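Local atomic coordinates of glutamate ABC superfamily ATP binding cassette transporter, binding protein (Enterococcus faecium DO, PDB entry 5EYF), a protein that binds glutamate and, as a family 3 solute-binding protein, probably delivers it to an ABC transporter for uptake into the cell. Residues N140-H144 with F195-P199. Coordinates in Å, arbitrary orientation, origin at the centre of the assembly. Residue numbers count along the deposited sequence, not the author numbering.
Sequences NIRQH and FTNEP. With MG (magnesium ion), chain D.
A single helical turn can dock on a loop mainly through side chains, and residues 140-144, the last turn of helix 136-144, do so against 195-199, which turns extended from Thr196 onward. CA atoms approach to 7.9 Å for Asn140-Thr196 and 7.7 Å for His144-Phe195. The CA-to-CB bond of Asn140 (m) points toward the loop, leaving ND2 3.8 Å from Thr196 CG2, 3.1 Å from Glu198 OE2 and hydrogen-bonded to Gln107 OE1. Ile141 (m, m) puts CD1 3.8 Å from Phe195 CZ. His144 ND1 (chi1 m) donates to Asn140 O at 3.1 Å. Phe195 O sits over one face of the His144 ring, 3.4 Å from NE2, and the edge of Phe195 (chi1 p) meets a face in an offset edge-to-face pair, centroids 5.5 Å apart, planes at 60°. Thr196 OG1 donates a hydrogen bond to Glu198 OE2 (2.7 Å), while Glu198 OE1 is hydrogen-bonded to Thr87. The loop thus carries adjacent pocket (Glu198) and metal (Asn197 OD1, 2.1 Å from MG) ligands, the ion shared with Asn197 of the second subunit. In one lobe of the two-lobed type 2 periplasmic-binding-protein fold, Ile141 and Phe195 pack on strands 103-112 and 170-172, seating the helix end against the mixed sheet where strand 198-205 runs antiparallel to 103-112.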
ATOM      1  N   ASN B 140      16.009  -0.691  -5.010  1.00 28.57           N
ATOM      2  CA  ASN B 140      14.920  -1.602  -5.363  1.00 26.94           C
ATOM      3  C   ASN B 140      15.101  -2.187  -6.758  1.00 26.83           C
ATOM      4  O   ASN B 140      14.707  -3.338  -7.009  1.00 26.65           O
ATOM      5  CB  ASN B 140      13.565  -0.898  -5.282  1.00 27.35           C
ATOM      6  CG  ASN B 140      13.100  -0.650  -3.843  1.00 30.36           C
ATOM      7  OD1 ASN B 140      13.571  -1.297  -2.903  1.00 32.41           O
ATOM      8  ND2 ASN B 140      12.168   0.308  -3.677  1.00 30.21           N
ATOM      9  N   ILE B 141      15.648  -1.409  -7.695  1.00 27.11           N
ATOM     10  CA  ILE B 141      15.908  -1.975  -9.015  1.00 28.33           C
ATOM     11  C   ILE B 141      16.933  -3.086  -8.915  1.00 29.77           C
ATOM     12  O   ILE B 141      16.792  -4.140  -9.546  1.00 30.90           O
ATOM     13  CB  ILE B 141      16.379  -0.910 -10.016  1.00 31.48           C
ATOM     14  CG1 ILE B 141      15.203  -0.143 -10.565  1.00 30.90           C
ATOM     15  CG2 ILE B 141      17.036  -1.615 -11.202  1.00 34.54           C
ATOM     16  CD1 ILE B 141      14.333  -0.948 -11.488  1.00 28.64           C
ATOM     17  N   ARG B 142      18.001  -2.861  -8.150  1.00 31.42           N
ATOM     18  CA  ARG B 142      19.039  -3.875  -8.081  1.00 33.79           C
ATOM     19  C   ARG B 142      18.493  -5.181  -7.525  1.00 33.07           C
ATOM     20  O   ARG B 142      19.055  -6.245  -7.782  1.00 34.05           O
ATOM     21  CB  ARG B 142      20.221  -3.352  -7.255  1.00 37.52           C
ATOM     22  CG  ARG B 142      20.870  -2.129  -7.906  1.00 42.63           C
ATOM     23  CD  ARG B 142      22.159  -1.643  -7.241  1.00 47.54           C
ATOM     24  NE  ARG B 142      22.848  -0.651  -8.079  1.00 50.63           N
ATOM     25  CZ  ARG B 142      22.846   0.661  -7.852  1.00 52.27           C
ATOM     26  NH1 ARG B 142      22.204   1.144  -6.796  1.00 52.56           N
ATOM     27  NH2 ARG B 142      23.492   1.492  -8.670  1.00 52.55           N
ATOM     28  N   GLN B 143      17.383  -5.130  -6.806  1.00 32.10           N
ATOM     29  CA  GLN B 143      16.733  -6.341  -6.338  1.00 31.90           C
ATOM     30  C   GLN B 143      15.769  -6.929  -7.364  1.00 31.53           C
ATOM     31  O   GLN B 143      15.830  -8.126  -7.671  1.00 33.00           O
ATOM     32  CB  GLN B 143      15.995  -6.047  -5.037  1.00 33.48           C
ATOM     33  CG  GLN B 143      15.138  -7.200  -4.551  1.00 35.08           C
ATOM     34  CD  GLN B 143      14.569  -6.931  -3.184  1.00 36.72           C
ATOM     35  OE1 GLN B 143      15.151  -6.188  -2.408  1.00 37.39           O
ATOM     36  NE2 GLN B 143      13.421  -7.519  -2.885  1.00 38.31           N
ATOM     37  N   HIS B 144      14.882  -6.098  -7.914  1.00 30.35           N
ATOM     38  CA  HIS B 144      13.843  -6.615  -8.797  1.00 31.49           C
ATOM     39  C   HIS B 144      14.320  -6.774 -10.234  1.00 32.01           C
ATOM     40  O   HIS B 144      13.658  -7.453 -11.020  1.00 33.10           O
ATOM     41  CB  HIS B 144      12.615  -5.699  -8.726  1.00 32.25           C
ATOM     42  CG  HIS B 144      11.877  -5.804  -7.429  1.00 34.37           C
ATOM     43  ND1 HIS B 144      12.082  -4.933  -6.379  1.00 37.09           N
ATOM     44  CD2 HIS B 144      10.968  -6.709  -6.995  1.00 37.30           C
ATOM     45  CE1 HIS B 144      11.306  -5.277  -5.365  1.00 38.77           C
ATOM     46  NE2 HIS B 144      10.632  -6.361  -5.707  1.00 39.22           N
ATOM     47  N   PHE B 195       6.036  -2.435  -8.907  1.00 15.72           N
ATOM     48  CA  PHE B 195       6.710  -3.643  -8.449  1.00 16.12           C
ATOM     49  C   PHE B 195       7.220  -3.519  -7.017  1.00 14.50           C
ATOM     50  O   PHE B 195       7.906  -4.428  -6.528  1.00 15.28           O
ATOM     51  CB  PHE B 195       7.844  -4.062  -9.417  1.00 16.01           C
ATOM     52  CG  PHE B 195       8.869  -2.986  -9.704  1.00 15.58           C
ATOM     53  CD1 PHE B 195      10.016  -2.873  -8.925  1.00 15.80           C
ATOM     54  CD2 PHE B 195       8.682  -2.096 -10.754  1.00 16.43           C
ATOM     55  CE1 PHE B 195      10.975  -1.859  -9.205  1.00 15.23           C
ATOM     56  CE2 PHE B 195       9.621  -1.101 -11.041  1.00 15.86           C
ATOM     57  CZ  PHE B 195      10.756  -0.975 -10.267  1.00 15.44           C
ATOM     58  N   THR B 196       6.877  -2.431  -6.327  1.00 14.86           N
ATOM     59  CA  THR B 196       7.036  -2.350  -4.885  1.00 14.54           C
ATOM     60  C   THR B 196       5.801  -1.692  -4.294  1.00 14.74           C
ATOM     61  O   THR B 196       4.986  -1.094  -5.009  1.00 15.24           O
ATOM     62  CB  THR B 196       8.238  -1.516  -4.455  1.00 14.13           C
ATOM     63  OG1 THR B 196       7.964  -0.135  -4.728  1.00 14.74           O
ATOM     64  CG2 THR B 196       9.526  -1.952  -5.171  1.00 15.03           C
ATOM     65  N   ASN B 197       5.682  -1.757  -2.968  1.00 14.32           N
ATOM     66  CA  ASN B 197       4.780  -0.860  -2.255  1.00 13.94           C
ATOM     67  C   ASN B 197       5.605   0.239  -1.607  1.00 14.31           C
ATOM     68  O   ASN B 197       6.641  -0.042  -1.008  1.00 15.31           O
ATOM     69  CB  ASN B 197       3.986  -1.629  -1.202  1.00 15.17           C
ATOM     70  CG  ASN B 197       3.081  -2.638  -1.830  1.00 16.24           C
ATOM     71  OD1 ASN B 197       2.520  -2.395  -2.904  1.00 16.19           O
ATOM     72  ND2 ASN B 197       2.953  -3.784  -1.196  1.00 18.49           N
ATOM     73  N   GLU B 198       5.156   1.489  -1.739  1.00 14.67           N
ATOM     74  CA  GLU B 198       5.870   2.644  -1.182  1.00 15.09           C
ATOM     75  C   GLU B 198       4.879   3.450  -0.364  1.00 14.51           C
ATOM     76  O   GLU B 198       4.371   4.473  -0.830  1.00 15.53           O
ATOM     77  CB  GLU B 198       6.487   3.514  -2.285  1.00 14.54           C
ATOM     78  CG  GLU B 198       7.455   2.782  -3.232  1.00 15.82           C
ATOM     79  CD  GLU B 198       8.776   2.387  -2.611  1.00 18.05           C
ATOM     80  OE1 GLU B 198       9.291   3.074  -1.722  1.00 18.90           O
ATOM     81  OE2 GLU B 198       9.348   1.363  -3.030  1.00 19.03           O
ATOM     82  N   PRO B 199       4.566   3.005   0.853  1.00 12.84           N
ATOM     83  CA  PRO B 199       3.658   3.792   1.715  1.00 12.40           C
ATOM     84  C   PRO B 199       4.376   5.011   2.280  1.00 12.36           C
ATOM     85  O   PRO B 199       5.422   4.879   2.924  1.00 14.99           O
ATOM     86  CB  PRO B 199       3.277   2.810   2.827  1.00 13.59           C
ATOM     87  CG  PRO B 199       4.442   1.843   2.860  1.00 15.59           C
ATOM     88  CD  PRO B 199       4.960   1.721   1.466  1.00 14.28           C
TER
HETATM   89 MG    MG D 302       0.887  -1.377  -3.725  1.00 15.40          MG
HETATM   90  O   HOH W   1       2.199  -0.708  -5.206  1.00 16.74           O
HETATM   91  O   HOH W   2       1.327   0.278  -2.609  1.00 15.79           O
HETATM   92  O   HOH W   3       0.231  -2.890  -4.999  1.00 17.97           O
HETATM   93  O   HOH W   4      -0.310  -2.252  -2.233  1.00 13.67           O